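Local atomic coordinates of putative histidine protein kinase (Rhodobacter sphaeroides, PDB entry 3KYJ), a protein that probably autophosphorylates on a histidine and passes the phosphate to CheB or CheY, relaying chemoreceptor signals to the flagellar motor. Residues V92-F97 and M125-S130; A50-K55 and L72-I77. All coordinates share one frame; numbering follows the deposited sequence. Where two conformers were deposited one is given.

Contact 1: residues V92-F97 and M125-S130; sequences VEILLF and MDQLRS
Ile94 and Leu128 form the tight part of this contact between helix 89-112 and helix 122-135. Both side chains are buried, and they run past one another antiparallel. The branch methyl CG2 of Ile94 meets Leu128 CD2 at 3.6 Å. It also lies 4.0 Å from Leu128 CG. The first torsion (chi1 -67°) sets this CG2 anti to the backbone N, where it faces the leucine. The other branch of Ile94 ends in CD1, 4.0 Å from the carbonyl O of Gln127. Leu95 adds a looser touch, with its CD2 at 4.3 Å from Leu128 CD2. That leucine methyl is thus approached by methyls of two successive residues.

The other side is more polar and more open to solvent. Phe97 is exposed and Gln127 partly so. The Gln127 amide lies nearly parallel to the ring plane of Phe97, 18° apart, beside CD2 and CE2. Gln127 OE1 sits obliquely to the ring, 3.5 Å from Phe97 CD2, and Gln127 NE2 is 3.7 Å from Phe97 CE2. Phe97 also touches Leu124 of helix 122-135.

The axes of the two segments run nearly antiparallel, at 153°, and approach to 10.4 Å. Leu95 also packs on Leu31 of helix 10-35, and Ile94 touches Lys131 further along helix 122-135. This is plain packing of the C-terminal helix on the Hpt bundle. With no polar bond between the two segments, their association rests on the fit of apolar side chains inside and on ring-amide contact at the solvent side.

Contact 2: residues A50-K55 and L72-I77; sequences AVHTFK and LCEDLI
Glu74 reaches across from helix 64-82 to two polar partners on helix 40-60, His52 and Lys55. The hydrogen bond comes first. His52 ND1 donates to Glu74 OE1 at 2.6 Å, with an N-H...O angle of 160°. OE1 lies in the imidazole plane, but the N-H comes from above the carboxylate plane. The first torsion of His52 puts CG anti to the backbone N (chi1 -174°), and the ring stands where ND1 can meet Glu74. His52 is the predicted phosphorylation site, and it carries no phosphate here. This His-carboxylate bond restrains the ring's rotation. His52 NE2 is hydrogen-bonded to an acidic side chain of another protein chain, consistent with a partner docked at the phosphoacceptor.

The salt bridge is the second kind. Lys55 NZ meets Glu74 OE2 at 3.1 Å, on the syn side and somewhat out of plane. A longer, weak bond runs from NZ to Glu74 OE1. Two side chains of helix 40-60 thus grip one carboxylate.

Apolar contacts lie beneath. Val51 CG2 packs on Ile77 CD1 at 3.7 Å, while Val51 CG1 meets Cys73 CB at 3.9 Å.

The axes of the two segments are nearly antiparallel and approach to 9.3 Å. Val51 also touches Met27 of helix 10-35. Cys73 rests on Ala98 and Phe54 on Leu102, both of helix 89-112, which places the pair inside the Hpt four-helix bundle.

Overall arrangement
The two contacts lie in series along the chain. Contact 2 joins helix 40-60 to helix 64-82, and contact 1 then joins helix 89-112 to helix 122-135. Their centres are about 12 Å apart. They share no helix, yet they touch. Leu95 of contact 1 packs on Cys73 and Ile77 of contact 2, and Leu72 meets Met125 and Arg129. Helix 64-82 therefore bears on both helices of contact 1. Contact 2 lies closer to the centre of the chain and holds His52, the predicted phosphorylation site of this Hpt domain. Contact 1 joins the C-terminal helix to helix 89-112, and packing connects it with helix 64-82, which carries Glu74.

Contact 1: residues V92-F97 and M125-S130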
# COMPACT_ATOMS: atom_id res chain seq x y z
N VAL A 92 -13.47 8.45 17.24
CA VAL A 92 -12.43 7.70 17.93
C VAL A 92 -12.99 6.38 18.44
O VAL A 92 -12.37 5.33 18.30
CB VAL A 92 -11.78 8.54 19.06
CG1 VAL A 92 -10.86 7.68 19.90
CG2 VAL A 92 -11.04 9.72 18.45
N GLU A 93 -14.20 6.44 18.99
CA GLU A 93 -14.87 5.27 19.53
C GLU A 93 -15.14 4.18 18.47
O GLU A 93 -14.86 3.00 18.67
CB GLU A 93 -16.21 5.73 20.13
CG GLU A 93 -17.16 4.67 20.58
CD GLU A 93 -18.45 5.26 21.09
OE1 GLU A 93 -18.40 6.28 21.83
OE2 GLU A 93 -19.53 4.72 20.76
N ILE A 94 -15.72 4.61 17.36
CA ILE A 94 -16.06 3.71 16.26
C ILE A 94 -14.77 3.07 15.72
O ILE A 94 -14.72 1.87 15.42
CB ILE A 94 -16.82 4.42 15.14
CG1 ILE A 94 -18.20 4.86 15.64
CG2 ILE A 94 -16.98 3.50 13.93
CD1 ILE A 94 -18.88 5.85 14.71
N LEU A 95 -13.70 3.85 15.62
CA LEU A 95 -12.46 3.32 15.08
C LEU A 95 -11.76 2.38 16.06
O LEU A 95 -11.08 1.45 15.62
CB LEU A 95 -11.54 4.42 14.60
CG LEU A 95 -12.04 5.23 13.40
CD1 LEU A 95 -11.14 6.44 13.11
CD2 LEU A 95 -12.14 4.32 12.17
N LEU A 96 -11.90 2.61 17.37
CA LEU A 96 -11.39 1.66 18.35
C LEU A 96 -12.13 0.31 18.21
O LEU A 96 -11.50 -0.74 18.23
CB LEU A 96 -11.52 2.18 19.79
CG LEU A 96 -10.35 3.06 20.21
CD1 LEU A 96 -10.68 3.75 21.54
CD2 LEU A 96 -9.08 2.24 20.31
N PHE A 97 -13.45 0.36 18.04
CA PHE A 97 -14.24 -0.84 17.77
C PHE A 97 -13.75 -1.49 16.47
O PHE A 97 -13.55 -2.71 16.40
CB PHE A 97 -15.73 -0.45 17.70
CG PHE A 97 -16.68 -1.57 17.38
CD1 PHE A 97 -16.55 -2.81 17.95
CD2 PHE A 97 -17.70 -1.36 16.48
CE1 PHE A 97 -17.45 -3.85 17.64
CE2 PHE A 97 -18.60 -2.38 16.17
CZ PHE A 97 -18.45 -3.61 16.74
N MET A 125 -19.99 -2.06 10.03
CA MET A 125 -20.18 -1.40 8.76
C MET A 125 -21.32 -0.38 8.87
O MET A 125 -21.23 0.73 8.38
CB MET A 125 -20.43 -2.41 7.63
CG MET A 125 -19.20 -3.29 7.31
SD MET A 125 -17.83 -2.33 6.64
CE MET A 125 -18.39 -2.11 4.95
N ASP A 126 -22.42 -0.78 9.50
CA ASP A 126 -23.52 0.17 9.67
C ASP A 126 -23.09 1.42 10.44
O ASP A 126 -23.48 2.53 10.09
CB ASP A 126 -24.70 -0.49 10.39
CG ASP A 126 -25.55 -1.37 9.49
OD1 ASP A 126 -25.41 -1.31 8.24
OD2 ASP A 126 -26.40 -2.10 10.04
N GLN A 127 -22.28 1.23 11.48
CA GLN A 127 -21.84 2.36 12.32
C GLN A 127 -20.94 3.29 11.53
O GLN A 127 -21.06 4.50 11.59
CB GLN A 127 -21.11 1.86 13.56
CG GLN A 127 -22.00 1.15 14.57
CD GLN A 127 -21.23 0.57 15.73
OE1 GLN A 127 -20.19 1.10 16.13
NE2 GLN A 127 -21.74 -0.51 16.30
N LEU A 128 -20.03 2.71 10.76
CA LEU A 128 -19.18 3.54 9.93
C LEU A 128 -20.01 4.30 8.91
O LEU A 128 -19.82 5.51 8.73
CB LEU A 128 -18.12 2.69 9.23
CG LEU A 128 -17.01 2.14 10.12
CD1 LEU A 128 -16.34 0.97 9.44
CD2 LEU A 128 -15.94 3.20 10.46
N ARG A 129 -20.96 3.63 8.24
CA ARG A 129 -21.73 4.30 7.21
C ARG A 129 -22.56 5.44 7.82
O ARG A 129 -22.70 6.48 7.20
CB ARG A 129 -22.65 3.33 6.46
CG ARG A 129 -21.92 2.34 5.59
CD ARG A 129 -22.91 1.61 4.63
NE ARG A 129 -22.35 0.37 4.06
CZ ARG A 129 -21.38 0.35 3.15
NH1 ARG A 129 -20.84 1.48 2.70
NH2 ARG A 129 -20.94 -0.80 2.69
N SER A 130 -23.10 5.20 9.01
CA SER A 130 -23.91 6.19 9.72
C SER A 130 -23.08 7.42 10.09
O SER A 130 -23.50 8.54 9.83
CB SER A 130 -24.48 5.59 11.00
OG SER A 130 -25.06 6.61 11.81

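Contact 2: residues A50-K55 and L72-I77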
# COMPACT_ATOMS: atom_id res chain seq x y z
N ALA A 50 -1.70 3.70 8.95
CA ALA A 50 -1.86 2.36 9.49
C ALA A 50 -3.04 1.63 8.84
O ALA A 50 -2.92 0.48 8.43
CB ALA A 50 -2.04 2.42 10.98
N VAL A 51 -4.16 2.32 8.72
CA VAL A 51 -5.35 1.73 8.13
C VAL A 51 -5.12 1.49 6.64
O VAL A 51 -5.47 0.44 6.11
CB VAL A 51 -6.57 2.64 8.37
CG1 VAL A 51 -7.78 2.09 7.61
CG2 VAL A 51 -6.88 2.66 9.86
N HIS A 52 -4.45 2.43 5.98
CA HIS A 52 -4.18 2.30 4.55
C HIS A 52 -3.28 1.08 4.27
O HIS A 52 -3.50 0.32 3.32
CB HIS A 52 -3.54 3.59 4.04
CG HIS A 52 -3.35 3.60 2.55
ND1 HIS A 52 -4.40 3.69 1.67
CD2 HIS A 52 -2.22 3.54 1.80
CE1 HIS A 52 -3.93 3.68 0.43
NE2 HIS A 52 -2.61 3.59 0.49
N THR A 53 -2.28 0.88 5.12
CA THR A 53 -1.41 -0.28 5.01
C THR A 53 -2.21 -1.57 5.21
O THR A 53 -2.09 -2.54 4.44
CB THR A 53 -0.30 -0.19 6.06
OG1 THR A 53 0.59 0.85 5.68
CG2 THR A 53 0.46 -1.52 6.18
N PHE A 54 -3.03 -1.61 6.26
CA PHE A 54 -3.82 -2.80 6.52
C PHE A 54 -4.75 -3.12 5.34
O PHE A 54 -4.85 -4.27 4.91
CB PHE A 54 -4.59 -2.62 7.83
CG PHE A 54 -5.22 -3.89 8.30
CD1 PHE A 54 -4.53 -4.75 9.12
CD2 PHE A 54 -6.48 -4.24 7.88
CE1 PHE A 54 -5.10 -5.94 9.55
CE2 PHE A 54 -7.06 -5.44 8.28
CZ PHE A 54 -6.37 -6.29 9.11
N LYS A 55 -5.39 -2.09 4.80
CA LYS A 55 -6.22 -2.23 3.63
C LYS A 55 -5.45 -2.79 2.42
O LYS A 55 -5.90 -3.74 1.77
CB LYS A 55 -6.83 -0.89 3.26
CG LYS A 55 -7.84 -0.95 2.13
CD LYS A 55 -8.28 0.43 1.60
CE LYS A 55 -7.22 1.02 0.69
NZ LYS A 55 -7.71 2.22 -0.05
N LEU A 72 -13.72 1.46 4.58
CA LEU A 72 -14.66 2.42 5.14
C LEU A 72 -14.02 3.18 6.30
O LEU A 72 -14.29 4.38 6.47
CB LEU A 72 -15.95 1.76 5.59
CG LEU A 72 -16.99 1.52 4.50
CD1 LEU A 72 -18.37 1.41 5.15
CD2 LEU A 72 -17.03 2.59 3.42
N CYS A 73 -13.18 2.52 7.10
CA CYS A 73 -12.41 3.24 8.12
C CYS A 73 -11.59 4.36 7.48
O CYS A 73 -11.57 5.49 7.97
CB CYS A 73 -11.50 2.30 8.90
SG CYS A 73 -12.32 1.12 9.95
N GLU A 74 -10.93 4.04 6.37
CA GLU A 74 -10.06 5.00 5.69
C GLU A 74 -10.86 6.18 5.18
O GLU A 74 -10.41 7.33 5.28
CB GLU A 74 -9.31 4.31 4.54
CG GLU A 74 -8.22 5.16 3.91
CD GLU A 74 -7.65 4.51 2.68
OE1 GLU A 74 -6.72 3.70 2.82
OE2 GLU A 74 -8.13 4.79 1.57
N ASP A 75 -12.06 5.91 4.67
CA ASP A 75 -12.94 6.98 4.21
C ASP A 75 -13.25 7.95 5.35
O ASP A 75 -13.22 9.18 5.17
CB ASP A 75 -14.26 6.44 3.68
CG ASP A 75 -14.15 5.82 2.29
OD1 ASP A 75 -13.09 5.90 1.63
OD2 ASP A 75 -15.16 5.23 1.88
N LEU A 76 -13.57 7.41 6.54
CA LEU A 76 -13.95 8.26 7.67
C LEU A 76 -12.75 9.09 8.12
O LEU A 76 -12.86 10.31 8.36
CB LEU A 76 -14.47 7.39 8.83
CG LEU A 76 -14.87 8.13 10.10
CD1 LEU A 76 -15.87 9.25 9.81
CD2 LEU A 76 -15.44 7.14 11.09
N ILE A 77 -11.59 8.46 8.23
CA ILE A 77 -10.39 9.18 8.63
C ILE A 77 -10.05 10.24 7.57
O ILE A 77 -9.62 11.34 7.91
CB ILE A 77 -9.20 8.22 8.79
CG1 ILE A 77 -9.45 7.23 9.91
CG2 ILE A 77 -7.91 9.03 9.04
CD1 ILE A 77 -8.60 5.96 9.81